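Local coordinates for protein glycosyltransferase (Streptomyces halstedii, PDB 3WAD) that belongs to the GT-B glycosyltransferases, which are built from two Rossmann-like domains, each around a parallel beta-sheet, at residues N55-M60 with E104-S109; T110-L115 with A185-P190; D237-A242 with L307-P312. One frame throughout, in Å; residues are numbered along the deposited sequence.

Interaction 1. Residues N55-M60 with E104-S109; sequences NDLNIM and EYMADS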
# COMPACT_ATOMS: atom_id res chain seq x y z
N ASN B 55 24.03 -1.15 6.23
CA ASN B 55 24.04 -0.19 7.37
C ASN B 55 23.31 1.03 6.91
O ASN B 55 23.14 1.17 5.69
CB ASN B 55 25.46 0.18 7.80
CG ASN B 55 26.32 -1.07 8.20
OD1 ASN B 55 27.40 -1.30 7.64
ND2 ASN B 55 25.84 -1.85 9.15
N ASP B 56 22.85 1.88 7.84
CA ASP B 56 22.17 3.12 7.48
C ASP B 56 22.99 3.80 6.38
O ASP B 56 24.23 3.90 6.49
CB ASP B 56 22.07 4.11 8.67
CG ASP B 56 20.97 3.72 9.73
OD1 ASP B 56 20.25 2.68 9.63
OD2 ASP B 56 20.83 4.48 10.70
N LEU B 57 22.31 4.28 5.34
CA LEU B 57 22.97 5.05 4.30
C LEU B 57 23.15 6.51 4.75
O LEU B 57 24.23 7.08 4.57
CB LEU B 57 22.21 4.99 2.94
CG LEU B 57 22.76 5.86 1.79
CD1 LEU B 57 24.17 5.30 1.47
CD2 LEU B 57 21.84 5.80 0.55
N ASN B 58 22.07 7.10 5.28
CA ASN B 58 22.03 8.53 5.67
C ASN B 58 22.39 9.49 4.56
O ASN B 58 23.19 10.38 4.82
CB ASN B 58 22.95 8.73 6.88
CG ASN B 58 22.43 8.03 8.09
OD1 ASN B 58 23.13 7.27 8.74
ND2 ASN B 58 21.12 8.22 8.37
N ILE B 59 21.79 9.35 3.36
CA ILE B 59 22.36 9.99 2.12
C ILE B 59 22.19 11.48 2.18
O ILE B 59 22.68 12.20 1.29
CB ILE B 59 21.69 9.68 0.68
CG1 ILE B 59 20.28 9.09 0.72
CG2 ILE B 59 22.70 9.21 -0.40
CD1 ILE B 59 19.16 10.12 0.81
N MET B 60 21.43 11.93 3.18
CA MET B 60 21.22 13.36 3.32
C MET B 60 22.32 14.19 4.05
O MET B 60 22.60 15.33 3.64
CB MET B 60 19.83 13.64 3.86
CG MET B 60 19.02 14.44 2.89
SD MET B 60 18.49 15.96 3.75
CE MET B 60 20.01 16.93 4.02
N GLU B 104 28.49 2.84 -5.78
CA GLU B 104 29.00 1.87 -4.85
C GLU B 104 28.72 2.28 -3.41
O GLU B 104 28.28 1.44 -2.60
CB GLU B 104 30.50 1.62 -5.04
CG GLU B 104 31.04 0.65 -3.93
CD GLU B 104 30.58 -0.78 -4.11
OE1 GLU B 104 29.94 -1.17 -5.16
OE2 GLU B 104 30.85 -1.55 -3.14
N TYR B 105 29.04 3.54 -3.10
CA TYR B 105 28.74 4.15 -1.80
C TYR B 105 27.25 3.97 -1.41
O TYR B 105 26.94 3.73 -0.26
CB TYR B 105 29.05 5.65 -1.89
CG TYR B 105 28.87 6.37 -0.60
CD1 TYR B 105 29.97 6.59 0.25
CD2 TYR B 105 27.63 6.85 -0.23
CE1 TYR B 105 29.81 7.28 1.46
CE2 TYR B 105 27.44 7.51 0.99
CZ TYR B 105 28.54 7.72 1.81
OH TYR B 105 28.36 8.41 2.95
N MET B 106 26.36 4.14 -2.38
CA MET B 106 24.91 4.06 -2.20
C MET B 106 24.35 2.64 -2.06
O MET B 106 23.19 2.50 -1.63
CB MET B 106 24.17 4.76 -3.38
CG MET B 106 24.23 6.25 -3.23
SD MET B 106 24.01 7.05 -4.83
CE MET B 106 22.40 6.44 -5.33
N ALA B 107 25.12 1.61 -2.48
CA ALA B 107 24.76 0.19 -2.30
C ALA B 107 26.04 -0.62 -2.10
O ALA B 107 26.57 -1.27 -3.03
CB ALA B 107 23.89 -0.36 -3.49
N ASP B 108 26.51 -0.52 -0.86
CA ASP B 108 27.61 -1.13 -0.22
C ASP B 108 27.97 -2.56 -0.44
O ASP B 108 27.12 -3.34 -0.69
CB ASP B 108 27.30 -1.13 1.36
CG ASP B 108 28.13 -0.19 1.93
OD1 ASP B 108 28.82 0.24 0.92
OD2 ASP B 108 28.08 0.24 3.09
N SER B 109 29.23 -2.90 -0.19
CA SER B 109 29.60 -4.33 -0.12
C SER B 109 28.81 -5.04 1.01
O SER B 109 28.42 -6.21 0.83
CB SER B 109 31.09 -4.50 0.10
OG SER B 109 31.38 -4.13 1.40
O HOH W 1 25.31 -0.57 3.92

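Interaction 2. Residues T110-L115 with A185-P190; sequences TMTADL and ATKGEP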
# COMPACT_ATOMS: atom_id res chain seq x y z
N THR B 110 28.53 -4.32 2.11
CA THR B 110 27.67 -4.85 3.19
C THR B 110 26.21 -4.98 2.70
O THR B 110 25.60 -6.04 2.85
CB THR B 110 27.71 -4.03 4.44
OG1 THR B 110 29.08 -3.95 4.93
CG2 THR B 110 26.80 -4.75 5.54
N MET B 111 25.66 -3.91 2.12
CA MET B 111 24.31 -3.95 1.56
C MET B 111 24.17 -5.02 0.52
O MET B 111 23.17 -5.75 0.50
CB MET B 111 23.96 -2.56 1.01
CG MET B 111 22.55 -2.26 0.98
SD MET B 111 22.17 -2.51 -0.66
CE MET B 111 20.63 -1.66 -0.91
N THR B 112 25.17 -5.09 -0.36
CA THR B 112 25.19 -6.05 -1.43
C THR B 112 25.30 -7.49 -0.87
O THR B 112 24.55 -8.36 -1.28
CB THR B 112 26.28 -5.67 -2.47
OG1 THR B 112 26.01 -4.33 -2.98
CG2 THR B 112 26.33 -6.64 -3.66
N ALA B 113 26.20 -7.73 0.07
CA ALA B 113 26.30 -9.09 0.67
C ALA B 113 24.96 -9.49 1.39
O ALA B 113 24.33 -10.61 1.13
CB ALA B 113 27.53 -9.14 1.57
N ASP B 114 24.40 -8.55 2.17
CA ASP B 114 23.07 -8.81 2.77
C ASP B 114 22.05 -9.06 1.74
O ASP B 114 21.22 -9.94 1.94
CB ASP B 114 22.53 -7.67 3.67
CG ASP B 114 23.31 -7.53 4.95
OD1 ASP B 114 24.40 -8.14 5.04
OD2 ASP B 114 22.85 -6.77 5.86
N LEU B 115 22.01 -8.28 0.66
CA LEU B 115 20.96 -8.60 -0.36
C LEU B 115 21.19 -9.98 -1.08
O LEU B 115 20.22 -10.66 -1.41
CB LEU B 115 20.76 -7.47 -1.41
CG LEU B 115 19.56 -7.59 -2.36
CD1 LEU B 115 18.22 -7.35 -1.62
CD2 LEU B 115 19.67 -6.54 -3.49
N ALA B 185 32.28 -6.23 -12.27
CA ALA B 185 32.99 -7.51 -12.12
C ALA B 185 33.49 -7.64 -10.67
O ALA B 185 33.32 -8.69 -9.99
CB ALA B 185 34.15 -7.62 -13.10
N THR B 186 34.13 -6.56 -10.20
CA THR B 186 34.58 -6.43 -8.81
C THR B 186 33.44 -6.61 -7.77
O THR B 186 33.60 -7.34 -6.78
CB THR B 186 35.20 -5.06 -8.56
OG1 THR B 186 36.41 -4.99 -9.31
CG2 THR B 186 35.63 -4.86 -7.08
N LYS B 187 32.36 -5.89 -7.96
CA LYS B 187 31.22 -5.98 -7.07
C LYS B 187 30.68 -7.44 -7.01
O LYS B 187 30.32 -7.89 -5.92
CB LYS B 187 30.10 -5.07 -7.55
CG LYS B 187 28.96 -4.83 -6.51
CD LYS B 187 28.07 -3.69 -7.05
CE LYS B 187 27.00 -3.25 -6.08
NZ LYS B 187 27.56 -2.79 -4.83
N GLY B 188 30.62 -8.12 -8.16
CA GLY B 188 30.08 -9.46 -8.29
C GLY B 188 31.00 -10.58 -7.84
O GLY B 188 30.54 -11.68 -7.43
N GLU B 189 32.28 -10.31 -7.85
CA GLU B 189 33.29 -11.31 -7.59
C GLU B 189 33.06 -12.12 -6.27
O GLU B 189 33.16 -13.37 -6.28
CB GLU B 189 34.66 -10.61 -7.60
CG GLU B 189 35.79 -11.55 -7.73
CD GLU B 189 36.04 -12.21 -6.42
OE1 GLU B 189 35.67 -11.64 -5.38
OE2 GLU B 189 36.56 -13.34 -6.40
N PRO B 190 32.71 -11.43 -5.13
CA PRO B 190 32.63 -12.26 -3.93
C PRO B 190 31.42 -13.18 -3.96
O PRO B 190 31.29 -14.04 -3.11
CB PRO B 190 32.53 -11.21 -2.77
CG PRO B 190 33.25 -10.02 -3.30
CD PRO B 190 32.82 -9.99 -4.80

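Interaction 3. Residues D237-A242 with L307-P312; sequences DWLREA and LHALLP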
# COMPACT_ATOMS: atom_id res chain seq x y z
N ASP B 237 -9.23 20.22 5.93
CA ASP B 237 -10.58 20.73 5.85
C ASP B 237 -10.73 21.65 4.65
O ASP B 237 -11.70 21.61 3.92
CB ASP B 237 -10.89 21.53 7.11
CG ASP B 237 -11.49 20.68 8.22
OD1 ASP B 237 -11.52 21.11 9.39
OD2 ASP B 237 -11.97 19.57 7.92
N TRP B 238 -9.74 22.49 4.45
CA TRP B 238 -9.88 23.54 3.47
C TRP B 238 -9.95 22.98 2.03
O TRP B 238 -10.66 23.55 1.19
CB TRP B 238 -8.76 24.57 3.69
CG TRP B 238 -7.44 24.03 3.44
CD1 TRP B 238 -6.52 23.60 4.37
CD2 TRP B 238 -6.86 23.82 2.15
NE1 TRP B 238 -5.39 23.15 3.71
CE2 TRP B 238 -5.57 23.28 2.36
CE3 TRP B 238 -7.30 24.06 0.83
CZ2 TRP B 238 -4.72 22.97 1.30
CZ3 TRP B 238 -6.46 23.75 -0.21
CH2 TRP B 238 -5.18 23.21 0.03
N LEU B 239 -9.27 21.85 1.76
CA LEU B 239 -9.45 21.09 0.50
C LEU B 239 -10.83 20.47 0.34
O LEU B 239 -11.23 20.08 -0.76
CB LEU B 239 -8.41 19.99 0.34
CG LEU B 239 -7.23 20.27 -0.58
CD1 LEU B 239 -6.30 19.10 -0.66
CD2 LEU B 239 -7.73 20.62 -1.95
N ARG B 240 -11.58 20.36 1.42
CA ARG B 240 -12.81 19.59 1.35
C ARG B 240 -13.94 20.45 0.82
O ARG B 240 -14.95 19.93 0.32
CB ARG B 240 -13.14 18.94 2.71
CG ARG B 240 -12.49 17.55 2.85
CD ARG B 240 -11.76 17.33 4.21
NE ARG B 240 -12.53 16.75 5.33
CZ ARG B 240 -13.86 16.55 5.39
NH1 ARG B 240 -14.67 16.89 4.39
NH2 ARG B 240 -14.38 15.99 6.47
N GLU B 241 -13.74 21.76 0.88
CA GLU B 241 -14.74 22.75 0.50
C GLU B 241 -14.77 23.02 -1.00
O GLU B 241 -13.73 23.27 -1.62
CB GLU B 241 -14.49 24.07 1.25
CG GLU B 241 -14.12 23.91 2.75
CD GLU B 241 -13.79 25.25 3.45
OE1 GLU B 241 -13.88 26.32 2.80
OE2 GLU B 241 -13.46 25.24 4.66
N ALA B 242 -15.97 22.99 -1.59
CA ALA B 242 -16.21 23.51 -2.95
C ALA B 242 -15.17 24.58 -3.36
O ALA B 242 -14.99 25.60 -2.69
CB ALA B 242 -17.63 24.08 -3.04
N LEU B 307 -1.00 16.25 -3.75
CA LEU B 307 -1.22 16.76 -5.09
C LEU B 307 -2.43 16.14 -5.75
O LEU B 307 -3.15 16.78 -6.49
CB LEU B 307 -0.01 16.45 -5.97
CG LEU B 307 1.02 17.53 -6.26
CD1 LEU B 307 0.85 18.82 -5.44
CD2 LEU B 307 2.42 16.97 -6.19
N HIS B 308 -2.63 14.84 -5.51
CA HIS B 308 -3.75 14.16 -6.14
C HIS B 308 -5.01 14.69 -5.54
O HIS B 308 -5.99 14.62 -6.20
CB HIS B 308 -3.67 12.65 -5.94
CG HIS B 308 -3.49 12.26 -4.51
ND1 HIS B 308 -4.51 11.75 -3.73
CD2 HIS B 308 -2.39 12.30 -3.72
CE1 HIS B 308 -4.05 11.51 -2.51
NE2 HIS B 308 -2.76 11.83 -2.48
N ALA B 309 -5.03 15.25 -4.31
CA ALA B 309 -6.34 15.88 -3.85
C ALA B 309 -6.51 17.30 -4.36
O ALA B 309 -7.64 17.73 -4.68
CB ALA B 309 -6.52 15.88 -2.34
N LEU B 310 -5.36 17.98 -4.47
CA LEU B 310 -5.30 19.38 -4.92
C LEU B 310 -5.45 19.53 -6.46
O LEU B 310 -6.28 20.30 -6.94
CB LEU B 310 -3.99 20.06 -4.43
CG LEU B 310 -3.80 21.56 -4.79
CD1 LEU B 310 -4.91 22.48 -4.24
CD2 LEU B 310 -2.43 22.02 -4.25
N LEU B 311 -4.62 18.84 -7.23
CA LEU B 311 -4.53 19.15 -8.66
C LEU B 311 -5.83 19.07 -9.48
O LEU B 311 -5.94 19.78 -10.44
CB LEU B 311 -3.41 18.37 -9.36
CG LEU B 311 -1.99 18.79 -9.00
CD1 LEU B 311 -1.11 17.90 -9.76
CD2 LEU B 311 -1.73 20.29 -9.37
N PRO B 312 -6.80 18.17 -9.14
CA PRO B 312 -8.09 18.17 -9.91
C PRO B 312 -8.82 19.54 -9.98
O PRO B 312 -9.62 19.79 -10.89
CB PRO B 312 -8.94 17.18 -9.14
CG PRO B 312 -7.90 16.20 -8.60
CD PRO B 312 -6.81 17.10 -8.12

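Interaction 1. Residues N55-M60 with E104-S109
Leu-57 reaches across to the last turn of helix 89-106 and rests on Tyr-105 and Met-106, an example of how an apolar side chain can help seat a loop without regular structure. From CB the chain runs on to CG, which stands anti to the backbone N (chi1 176°), and this extension carries the two methyls to the helix. CD1 of Leu-57 lies 3.6 Å from the carbonyl O of Tyr-105 and 3.9 Å from CA of Met-106. The same CD1 of Leu-57 meets the Tyr-105 ring obliquely, 4.0 Å from its CE2. CD2 of Leu-57 also faces Met-106, whose carbonyl O is nearest at 4.2 Å. Ile-59 adds a peripheral touch, its CG2 4.4 Å from CG of Met-106. At the other end a single water joins the segments: it accepts from Asn-55 N at 2.7 Å and donates to Asp-108 OD2 at 3.0 Å. Asp-38 takes the backbone N-H groups of Leu-57 and Asn-58, while Phe-8 and His-36 also touch Leu-57. Loops that follow strands 2-6, 30-35 and 49-52 thus gather here, as at the C-terminal edge of the parallel sheet in a Rossmann-like domain.

Interaction 2. Residues T110-L115 with A185-P190
Thr-112 and Lys-187 meet through their polar ends, the hydroxyl of one receiving the ammonium of the other, and this pair makes the whole contact between two helices that otherwise stay apart. The nearest CA atoms, those of the same two residues, are 8.3 Å from each other. The lysine spans most of that gap: its chain leaves the backbone with CG anti to N and stays extended as far as CE, then bends at the last torsion (chi4 59°). The two side chains cross obliquely, and the bend brings NZ of Lys-187 to OG1 of Thr-112, to which it donates over 2.9 Å, with CE of Lys-187 lying 3.4 Å from the same oxygen.

On the threonine, OG1 lies beside the backbone N and anti to the carbonyl carbon (chi1 -58°), which places the hydroxyl back toward the start of helix 109-122. There it donates to the carbonyl O of Asp-108, with a weak bond to Ala-107 O besides, while its oxygen accepts from the lysine. NZ is itself gripped from several directions, since it also bonds to the carbonyl O of Ala-107 and forms a salt bridge with OE1 of Glu-104. Both residues of the pair are buried, and the carboxylate and the carbonyls would be expected to offset the ammonium charge.

The site joins helix 179-188 near Lys-187 to the junction where helix 89-106 gives way to helix 109-122. Thr-112 packs as well on Ala-135 and Ile-138 of helix 135-141, and on the same helix as Thr-112, Met-111 and Leu-115 lie against strand 2-6.

Interaction 3. Residues D237-A242 with L307-P312
Apolar packing carries this contact, and Leu-239 is at its centre, its CB pointing toward the facing helix and its two methyls divided between neighbouring residues. CD1 of Leu-239 meets CB of Ala-309 at 3.6 Å; CD2 of Leu-239 lies 4.0 Å from CA of Leu-310 and 4.1 Å from that residue's CD1. Leu-310 offers this methyl because its CG stands anti to the backbone N (chi1 -178°).

The aromatic part belongs to Trp-238. Its CH2 approaches CD1 of Leu-310 at 4.3 Å, so the methyl sits at the edge of the indole, near the ring plane. Over one face, toward the rim, lies CG of Leu-239, 3.5 Å above the plane, and Arg-300 makes a cation-pi interaction with the same indole.

In the GT-B fold this is the second of the two Rossmann-like units: segment 237-242 precedes strand 247-251, a central strand of its parallel sheet, and segment 307-312 lies in the connection from strand 299-302 to strand 314-319. Leu-310 also touches strands 247-251 and 279-283.

Polar interactions stay within the segments or reach outward. Arg-240 N bonds to Asp-237 O at 2.8 Å within the short helix, whereas the salt bridge between their side chains is long, with NE of Arg-240 3.9 Å from OD2 of Asp-237 and no N-H directed at it. NH2 of Arg-240 donates to Pro-52 O of the second subunit.

Read from the N terminus, the three contacts follow in series, and none nests within or crosses another. Interaction 1 closes the excursion that leaves edge strand 49-52 and returns as helix 89-106. Interaction 2 opens at the next residue, and the span it closes runs from helix 109-122 through strands 126-130 and 147-150 to helix 179-188. These two touch directly, their centres about 13 Å apart, at the turn between successive helices. Interaction 3 comes later, beside the second sheet, and closes the span through strands 247-251, 279-283 and 299-302. Its centre lies about 46 Å from that of interaction 2, on the opposite side of the chain's centre.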